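Local atomic coordinates of L protein (CAS virus, PDB entry 5MV0), a protein that probably acts as the viral RNA polymerase, with an N-terminal endonuclease-like domain associated with snatching capped primers from host mRNA. Residues V86-T91 with V101-T106; N12-I17 with K26-V31; P5-L10 with D32-L37. One frame throughout, in Å; residues are numbered along the deposited sequence. Where two conformers were deposited one is given.

Overall arrangement
From the N terminus, helix 4-20 supplies the first segments of contacts 3 and 2 in turn. Contact 2 closes the shorter loop, bringing the connection 26-31 back onto the second half of the helix. Contact 3 closes the wider loop around it by setting the start of helix 34-57 against residues 5-10. These two contacts touch, with Leu37 CD1 lying 3.6 Å from Ile14 CD1, and their centres are about 11 Å apart. Contact 1 follows later in the chain, where it closes the hairpin of strands 89-93 and 98-106; its centre lies about 22 Å from that of contact 2. Contacts 2 and 3 thus tie the helical region, and contact 1 joins two strands of the sheet.

Contact 1 (V86-T91 with V101-T106); sequences VPDGYT and VLEAST
Asp88 and Glu103 bring their side chains across the start of a beta hairpin at about a right angle, with carboxylate planes 62° apart. Asp88 OD2 and Glu103 OE1 approach to 3.7 Å, a separation of like charges. The next residue along the strand, Ala104, holds Asp88: its N donates to Asp88 OD2 over 2.7 Å, in a nearly straight bond (172°) that uses the anti lone pair. Glu103 starts out away from the opposite segment, but the bend at chi2 (-71°) turns CD back; OE2 lies 3.5 Å from Pro87 CA. That oxygen is held by a salt bridge to Lys123 and a hydrogen bond with Tyr124 OH. A water lies 2.6 Å from both Glu103 OE1 and Val86 O. The backbone beneath is a classic beta bulge, because Asp88 and Gly89 both face Leu102. Leu102 O receives weak bonds from Asp88 N at 2.9 Å and Gly89 N at 3.4 Å, while Leu102 N donates to Gly89 O. On the face carrying Tyr90, Pro87 CB packs on Val101 CB. The bulge sets Asp88, preceded by Pro87, beside Glu103; Pro-Asp followed by a strand glutamate is consistent with the PD-(D/E)XK-type motif of the family. With Glu50 also close to Asp88, the acidic groups are consistent with a metal-binding cluster as in related endonucleases.

Contact 2 (N12-I17 with K26-V31); sequences NVILEI and KQSSIV
Ile14 and Ile30 mark the closest backbone approach, their CA atoms 7.3 Å apart, where an alpha helix is crossed by the connection that leads on to the next helix. This is helix-on-loop packing in the helical part of the domain. Residues 12-17 are regular helix, as the bond of 2.9 Å from Glu16 N to Asn12 O attests. The opposing chain leaves a short 3-10 turn at Gln27 and runs extended through Ser28, Ser29 and Ile30. No hydrogen bond joins the two segments, so the contact rests on apolar packing.

Ile30 carries it. Its CG1 stands anti to the backbone N (chi1 -178°), and the turn at chi2 (86°) places CD1 over the helix. There the methyl lies 4.1 Å from Ile14 CB and, more loosely, 4.5 Å from Leu15 CG, touching two consecutive helix residues. CG2 of Ile14 lies 4.3 Å from Ser29 O. The polar groups at this edge are engaged elsewhere, Ser29 O with Ser40 OG and Ser28 OG, weakly, with Arg43, both on helix 34-57. The same surface meets a second subunit, where Leu15 packs on Leu15 of that subunit and Ile30 on its Asn12, so Ile30 lies between its own helix and that of the second subunit. The same Ile14 CG2 that faces Ser29 O lies 4.4 Å from Ser28 OG.

Contact 3 (P5-L10 with D32-L37); sequences PDTNLL and DDPYKL
Thr7 and Leu37, with Leu10 beside them, provide most of the surface buried where two successive helices meet: the N-terminal part of helix 4-20 packs against the first turn of helix 34-57. Leu37 CD2 lies 3.4 Å from Thr7 O and 3.6 Å from Thr7 CG2. Leu37 CG stands anti to the backbone N (chi1 -177°), on the side of residues 5-10. Leu10 slides past Leu37 in the opposite direction, with Leu10 CD2 3.8 Å from Leu37 CG. The hydroxyl of Thr7 rests against Pro34, OG1 lying 3.4 Å from CB of that ring. Thr7 OG1 is hydrogen-bonded to Met3 O, just before the helix, and the contact with Pro34 is van der Waals packing. Thr7 CG2 also passes 3.8 Å from Asp32 O. Ile168 of helix 155-170 packs on both Thr7 and Leu10, making this a three-helix junction, while a salt bridge from Asp32 to Lys11 spans its edge. The second helix opens with Asp33 as N-cap: Lys36 N donates to Asp33 OD2 over 2.9 Å, nearly straight at 174°, meeting the oxygen on its anti side and 32° out of the carboxylate plane.

Contact 1 (V86-T91 with V101-T106)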
loop_
_atom_site.group_PDB
_atom_site.type_symbol
_atom_site.label_atom_id
_atom_site.label_comp_id
_atom_site.label_asym_id
_atom_site.label_seq_id
_atom_site.Cartn_x
_atom_site.Cartn_y
_atom_site.Cartn_z
ATOM N N VAL B 86 9.656 20.739 14.336
ATOM C CA VAL B 86 9.481 19.358 13.897
ATOM C C VAL B 86 9.992 19.249 12.472
ATOM O O VAL B 86 9.310 19.649 11.522
ATOM C CB VAL B 86 8.016 18.909 14.011
ATOM C CG1 VAL B 86 7.850 17.503 13.447
ATOM C CG2 VAL B 86 7.563 18.970 15.463
ATOM N N PRO B 87 11.193 18.721 12.268
ATOM C CA PRO B 87 11.731 18.609 10.911
ATOM C C PRO B 87 11.036 17.496 10.138
ATOM O O PRO B 87 10.496 16.544 10.706
ATOM C CB PRO B 87 13.204 18.273 11.140
ATOM C CG PRO B 87 13.176 17.471 12.421
ATOM C CD PRO B 87 12.088 18.113 13.273
ATOM N N ASP B 88 11.067 17.627 8.813
ATOM C CA ASP B 88 10.495 16.580 7.969
ATOM C C ASP B 88 11.323 15.303 8.026
ATOM O O ASP B 88 10.782 14.197 7.911
ATOM C CB ASP B 88 10.396 17.073 6.531
ATOM C CG ASP B 88 9.386 18.168 6.367
ATOM O OD1 ASP B 88 8.370 18.144 7.101
ATOM O OD2 ASP B 88 9.616 19.053 5.515
ATOM N N GLY B 89 12.630 15.435 8.184
ATOM C CA GLY B 89 13.489 14.274 8.278
ATOM C C GLY B 89 14.722 14.632 9.068
ATOM O O GLY B 89 15.021 15.813 9.287
ATOM N N TYR B 90 15.429 13.594 9.508
ATOM C CA TYR B 90 16.647 13.790 10.285
ATOM C C TYR B 90 17.473 12.515 10.255
ATOM O O TYR B 90 16.975 11.433 9.935
ATOM C CB TYR B 90 16.339 14.162 11.738
ATOM C CG TYR B 90 15.792 12.998 12.533
ATOM C CD1 TYR B 90 16.626 12.218 13.333
ATOM C CD2 TYR B 90 14.442 12.665 12.472
ATOM C CE1 TYR B 90 16.129 11.140 14.053
ATOM C CE2 TYR B 90 13.935 11.596 13.195
ATOM C CZ TYR B 90 14.785 10.837 13.984
ATOM O OH TYR B 90 14.290 9.773 14.697
ATOM N N THR B 91 18.745 12.658 10.611
ATOM C CA THR B 91 19.540 11.501 10.988
ATOM C C THR B 91 20.637 11.958 11.941
ATOM O O THR B 91 21.085 13.108 11.894
ATOM C CB THR B 91 20.130 10.774 9.769
ATOM O OG1 THR B 91 20.581 9.473 10.172
ATOM C CG2 THR B 91 21.291 11.554 9.165
ATOM N N VAL B 101 19.151 17.661 9.365
ATOM C CA VAL B 101 17.709 17.885 9.390
ATOM C C VAL B 101 17.265 18.367 8.017
ATOM O O VAL B 101 17.983 19.093 7.322
ATOM C CB VAL B 101 17.263 18.886 10.479
ATOM C CG1 VAL B 101 17.460 18.308 11.876
ATOM C CG2 VAL B 101 17.985 20.227 10.310
ATOM N N LEU B 102 16.061 17.953 7.628
ATOM C CA LEU B 102 15.504 18.257 6.323
ATOM C C LEU B 102 14.199 19.022 6.487
ATOM O O LEU B 102 13.357 18.656 7.318
ATOM C CB LEU B 102 15.255 16.968 5.520
ATOM C CG LEU B 102 14.312 17.137 4.324
ATOM C CD1 LEU B 102 15.005 17.904 3.208
ATOM C CD2 LEU B 102 13.805 15.781 3.847
ATOM N N GLU B 103 14.040 20.080 5.697
ATOM C CA GLU B 103 12.762 20.765 5.507
ATOM C C GLU B 103 12.444 20.700 4.020
ATOM O O GLU B 103 13.167 21.277 3.200
ATOM C CB GLU B 103 12.817 22.213 5.991
ATOM C CG GLU B 103 13.074 22.378 7.495
ATOM C CD GLU B 103 11.881 21.962 8.346
ATOM O OE1 GLU B 103 10.790 21.723 7.777
ATOM O OE2 GLU B 103 12.037 21.873 9.581
ATOM N N ALA B 104 11.369 19.998 3.668
ATOM C CA ALA B 104 11.012 19.782 2.269
ATOM C C ALA B 104 9.640 20.367 1.982
ATOM O O ALA B 104 8.721 20.261 2.803
ATOM C CB ALA B 104 11.019 18.287 1.919
ATOM N N SER B 105 9.493 20.969 0.809
ATOM C CA SER B 105 8.213 21.543 0.428
ATOM C C SER B 105 8.148 21.618 -1.085
ATOM O O SER B 105 9.167 21.507 -1.780
ATOM C CB SER B 105 8.033 22.936 1.033
ATOM O OG SER B 105 8.987 23.813 0.448
ATOM N N THR B 106 6.939 21.829 -1.589
ATOM C CA THR B 106 6.730 22.165 -2.987
ATOM C C THR B 106 6.105 23.543 -3.071
ATOM O O THR B 106 5.239 23.894 -2.263
ATOM C CB THR B 106 5.834 21.132 -3.718
ATOM O OG1 THR B 106 4.518 21.132 -3.137
ATOM C CG2 THR B 106 6.437 19.736 -3.621
HETATM O O HOH W 1 8.878 21.042 9.356
#

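Contact 2 (N12-I17 with K26-V31)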
loop_
_atom_site.group_PDB
_atom_site.type_symbol
_atom_site.label_atom_id
_atom_site.label_comp_id
_atom_site.label_asym_id
_atom_site.label_seq_id
_atom_site.Cartn_x
_atom_site.Cartn_y
_atom_site.Cartn_z
ATOM N N ASN B 12 -9.707 5.827 -5.148
ATOM C CA ASN B 12 -8.933 4.819 -5.857
ATOM C C ASN B 12 -7.477 5.260 -6.055
ATOM O O ASN B 12 -6.553 4.457 -5.870
ATOM C CB ASN B 12 -9.619 4.523 -7.186
ATOM C CG ASN B 12 -8.877 3.488 -8.003
ATOM O OD1 ASN B 12 -8.078 3.834 -8.869
ATOM N ND2 ASN B 12 -9.139 2.214 -7.731
ATOM N N VAL B 13 -7.253 6.531 -6.416
ATOM C CA VAL B 13 -5.887 7.059 -6.525
ATOM C C VAL B 13 -5.144 6.886 -5.203
ATOM O O VAL B 13 -4.015 6.385 -5.162
ATOM C CB VAL B 13 -5.911 8.543 -6.953
ATOM C CG1 VAL B 13 -4.513 9.182 -6.789
ATOM C CG2 VAL B 13 -6.446 8.706 -8.377
ATOM N N ILE B 14 -5.764 7.299 -4.095
ATOM C CA ILE B 14 -5.085 7.199 -2.803
ATOM C C ILE B 14 -4.812 5.739 -2.456
ATOM O O ILE B 14 -3.713 5.379 -1.999
ATOM C CB ILE B 14 -5.917 7.903 -1.713
ATOM C CG1 ILE B 14 -5.971 9.420 -1.975
ATOM C CG2 ILE B 14 -5.358 7.603 -0.351
ATOM C CD1 ILE B 14 -6.834 10.174 -0.953
ATOM N N LEU B 15 -5.797 4.871 -2.682
ATOM C CA LEU B 15 -5.603 3.451 -2.406
ATOM C C LEU B 15 -4.439 2.891 -3.209
ATOM O O LEU B 15 -3.640 2.096 -2.688
ATOM C CB LEU B 15 -6.882 2.664 -2.712
ATOM C CG LEU B 15 -8.027 2.807 -1.694
ATOM C CD1 LEU B 15 -9.357 2.303 -2.260
ATOM C CD2 LEU B 15 -7.707 2.066 -0.414
ATOM N N GLU B 16 -4.330 3.279 -4.482
ATOM C CA GLU B 16 -3.242 2.756 -5.303
ATOM C C GLU B 16 -1.893 3.264 -4.817
ATOM O O GLU B 16 -0.917 2.503 -4.757
ATOM C CB GLU B 16 -3.443 3.124 -6.780
ATOM C CG GLU B 16 -2.379 2.488 -7.675
ATOM C CD GLU B 16 -2.608 2.679 -9.165
ATOM O OE1 GLU B 16 -2.028 1.904 -9.962
ATOM O OE2 GLU B 16 -3.358 3.604 -9.547
ATOM N N ILE B 17 -1.810 4.558 -4.496
ATOM C CA ILE B 17 -0.560 5.126 -3.984
ATOM C C ILE B 17 -0.115 4.426 -2.712
ATOM O O ILE B 17 1.076 4.123 -2.530
ATOM C CB ILE B 17 -0.721 6.639 -3.746
ATOM C CG1 ILE B 17 -0.853 7.362 -5.091
ATOM C CG2 ILE B 17 0.472 7.165 -2.944
ATOM C CD1 ILE B 17 -1.176 8.856 -4.927
ATOM N N LYS B 26 0.444 4.860 7.260
ATOM C CA LYS B 26 0.218 5.289 8.643
ATOM C C LYS B 26 0.003 6.790 8.752
ATOM O O LYS B 26 -0.500 7.262 9.773
ATOM C CB LYS B 26 1.380 4.861 9.540
ATOM C CG LYS B 26 2.766 5.242 9.039
ATOM C CD LYS B 26 3.843 4.652 9.949
ATOM C CE LYS B 26 5.238 4.854 9.369
ATOM N NZ LYS B 26 5.438 4.031 8.129
ATOM N N GLN B 27 0.347 7.544 7.717
ATOM C CA GLN B 27 0.207 8.989 7.695
ATOM C C GLN B 27 -0.983 9.454 6.873
ATOM O O GLN B 27 -1.158 10.660 6.682
ATOM C CB GLN B 27 1.476 9.625 7.137
ATOM C CG GLN B 27 2.677 9.509 8.032
ATOM C CD GLN B 27 3.817 10.319 7.493
ATOM O OE1 GLN B 27 4.470 9.917 6.524
ATOM N NE2 GLN B 27 4.052 11.489 8.090
ATOM N N SER B 28 -1.802 8.537 6.375
ATOM C CA SER B 28 -2.848 8.936 5.454
ATOM C C SER B 28 -4.186 8.390 5.918
ATOM O O SER B 28 -4.308 7.782 6.987
ATOM C CB SER B 28 -2.517 8.484 4.028
ATOM O OG SER B 28 -3.176 9.323 3.086
ATOM N N SER B 29 -5.203 8.628 5.099
ATOM C CA SER B 29 -6.560 8.263 5.465
ATOM C C SER B 29 -7.410 8.267 4.214
ATOM O O SER B 29 -7.162 9.023 3.268
ATOM C CB SER B 29 -7.159 9.226 6.499
ATOM O OG SER B 29 -7.102 10.572 6.043
ATOM N N ILE B 30 -8.423 7.419 4.229
ATOM C CA ILE B 30 -9.343 7.293 3.122
ATOM C C ILE B 30 -10.749 7.340 3.713
ATOM O O ILE B 30 -11.133 6.457 4.489
ATOM C CB ILE B 30 -9.092 6.009 2.314
ATOM C CG1 ILE B 30 -10.034 5.947 1.134
ATOM C CG2 ILE B 30 -9.153 4.760 3.170
ATOM C CD1 ILE B 30 -9.460 6.670 0.014
ATOM N N VAL B 31 -11.501 8.389 3.387
ATOM C CA VAL B 31 -12.843 8.582 3.919
ATOM C C VAL B 31 -13.777 8.895 2.756
ATOM O O VAL B 31 -13.337 9.184 1.642
ATOM C CB VAL B 31 -12.888 9.694 4.988
ATOM C CG1 VAL B 31 -11.998 9.321 6.147
ATOM C CG2 VAL B 31 -12.457 11.048 4.386
#

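Contact 3 (P5-L10 with D32-L37)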
loop_
_atom_site.group_PDB
_atom_site.type_symbol
_atom_site.label_atom_id
_atom_site.label_comp_id
_atom_site.label_asym_id
_atom_site.label_seq_id
_atom_site.Cartn_x
_atom_site.Cartn_y
_atom_site.Cartn_z
ATOM N N PRO B 5 -18.485 11.172 -8.464
ATOM C CA PRO B 5 -17.493 10.600 -9.395
ATOM C C PRO B 5 -16.058 10.996 -9.071
ATOM O O PRO B 5 -15.181 10.124 -9.015
ATOM C CB PRO B 5 -17.954 11.135 -10.759
ATOM C CG PRO B 5 -19.397 11.406 -10.587
ATOM C CD PRO B 5 -19.542 11.903 -9.187
ATOM N N ASP B 6 -15.788 12.286 -8.852
ATOM C CA ASP B 6 -14.432 12.694 -8.490
ATOM C C ASP B 6 -14.001 12.071 -7.171
ATOM O O ASP B 6 -12.850 11.640 -7.024
ATOM C CB ASP B 6 -14.335 14.217 -8.393
ATOM C CG ASP B 6 -14.304 14.900 -9.755
ATOM O OD1 ASP B 6 -14.094 14.216 -10.782
ATOM O OD2 ASP B 6 -14.487 16.139 -9.788
ATOM N N THR B 7 -14.903 12.039 -6.188
ATOM C CA THR B 7 -14.549 11.488 -4.883
ATOM C C THR B 7 -14.237 9.996 -4.972
ATOM O O THR B 7 -13.268 9.521 -4.367
ATOM C CB THR B 7 -15.677 11.745 -3.878
ATOM O OG1 THR B 7 -15.846 13.161 -3.714
ATOM C CG2 THR B 7 -15.340 11.132 -2.529
ATOM N N ASN B 8 -15.044 9.239 -5.718
ATOM C CA ASN B 8 -14.776 7.808 -5.865
ATOM C C ASN B 8 -13.449 7.565 -6.562
ATOM O O ASN B 8 -12.721 6.613 -6.234
ATOM C CB ASN B 8 -15.895 7.138 -6.654
ATOM C CG ASN B 8 -17.158 6.993 -5.845
ATOM O OD1 ASN B 8 -17.118 6.958 -4.611
ATOM N ND2 ASN B 8 -18.292 6.904 -6.531
ATOM N N LEU B 9 -13.137 8.397 -7.553
ATOM C CA LEU B 9 -11.886 8.247 -8.278
ATOM C C LEU B 9 -10.695 8.603 -7.395
ATOM O O LEU B 9 -9.669 7.916 -7.413
ATOM C CB LEU B 9 -11.920 9.119 -9.533
ATOM C CG LEU B 9 -10.790 8.912 -10.548
ATOM C CD1 LEU B 9 -10.722 7.426 -11.009
ATOM C CD2 LEU B 9 -10.958 9.849 -11.749
ATOM N N LEU B 10 -10.814 9.674 -6.610
ATOM C CA LEU B 10 -9.711 10.067 -5.739
ATOM C C LEU B 10 -9.438 9.003 -4.677
ATOM O O LEU B 10 -8.281 8.765 -4.316
ATOM C CB LEU B 10 -10.017 11.428 -5.105
ATOM C CG LEU B 10 -8.983 12.018 -4.138
ATOM C CD1 LEU B 10 -7.623 12.158 -4.820
ATOM C CD2 LEU B 10 -9.480 13.371 -3.644
ATOM N N ASP B 32 -15.085 8.829 3.029
ATOM C CA ASP B 32 -16.080 9.124 2.000
ATOM C C ASP B 32 -16.422 10.607 1.896
ATOM O O ASP B 32 -16.962 11.034 0.870
ATOM C CB ASP B 32 -17.366 8.326 2.259
ATOM C CG ASP B 32 -17.199 6.826 2.007
ATOM O OD1 ASP B 32 -16.531 6.437 1.023
ATOM O OD2 ASP B 32 -17.737 6.030 2.806
ATOM N N ASP B 33 -16.129 11.395 2.912
ATOM C CA ASP B 33 -16.408 12.827 2.859
ATOM C C ASP B 33 -15.532 13.508 1.808
ATOM O O ASP B 33 -14.302 13.430 1.892
ATOM C CB ASP B 33 -16.194 13.434 4.240
ATOM C CG ASP B 33 -16.539 14.915 4.293
ATOM O OD1 ASP B 33 -17.490 15.275 5.010
ATOM O OD2 ASP B 33 -15.848 15.730 3.647
ATOM N N PRO B 34 -16.118 14.157 0.798
ATOM C CA PRO B 34 -15.299 14.762 -0.265
ATOM C C PRO B 34 -14.277 15.770 0.221
ATOM O O PRO B 34 -13.135 15.753 -0.258
ATOM C CB PRO B 34 -16.349 15.426 -1.175
ATOM C CG PRO B 34 -17.593 14.636 -0.941
ATOM C CD PRO B 34 -17.560 14.254 0.513
ATOM N N TYR B 35 -14.648 16.665 1.145
ATOM C CA TYR B 35 -13.695 17.691 1.559
ATOM C C TYR B 35 -12.596 17.095 2.413
ATOM O O TYR B 35 -11.427 17.475 2.281
ATOM C CB TYR B 35 -14.395 18.816 2.321
ATOM C CG TYR B 35 -15.252 19.699 1.446
ATOM C CD1 TYR B 35 -16.079 20.668 2.004
ATOM C CD2 TYR B 35 -15.231 19.569 0.058
ATOM C CE1 TYR B 35 -16.865 21.476 1.210
ATOM C CE2 TYR B 35 -16.013 20.377 -0.749
ATOM C CZ TYR B 35 -16.829 21.330 -0.164
ATOM O OH TYR B 35 -17.611 22.137 -0.951
ATOM N N LYS B 36 -12.960 16.180 3.311
ATOM C CA LYS B 36 -11.957 15.508 4.119
ATOM C C LYS B 36 -11.023 14.690 3.242
ATOM O O LYS B 36 -9.810 14.644 3.477
ATOM C CB LYS B 36 -12.655 14.625 5.146
ATOM C CG LYS B 36 -11.819 14.280 6.338
ATOM C CD LYS B 36 -12.713 13.752 7.451
ATOM C CE LYS B 36 -11.902 13.356 8.663
ATOM N NZ LYS B 36 -12.818 12.941 9.748
ATOM N N LEU B 37 -11.580 14.020 2.233
ATOM C CA LEU B 37 -10.750 13.254 1.310
ATOM C C LEU B 37 -9.827 14.165 0.517
ATOM O O LEU B 37 -8.645 13.843 0.305
ATOM C CB LEU B 37 -11.637 12.449 0.363
ATOM C CG LEU B 37 -10.883 11.540 -0.614
ATOM C CD1 LEU B 37 -10.236 10.379 0.130
ATOM C CD2 LEU B 37 -11.813 11.035 -1.687
#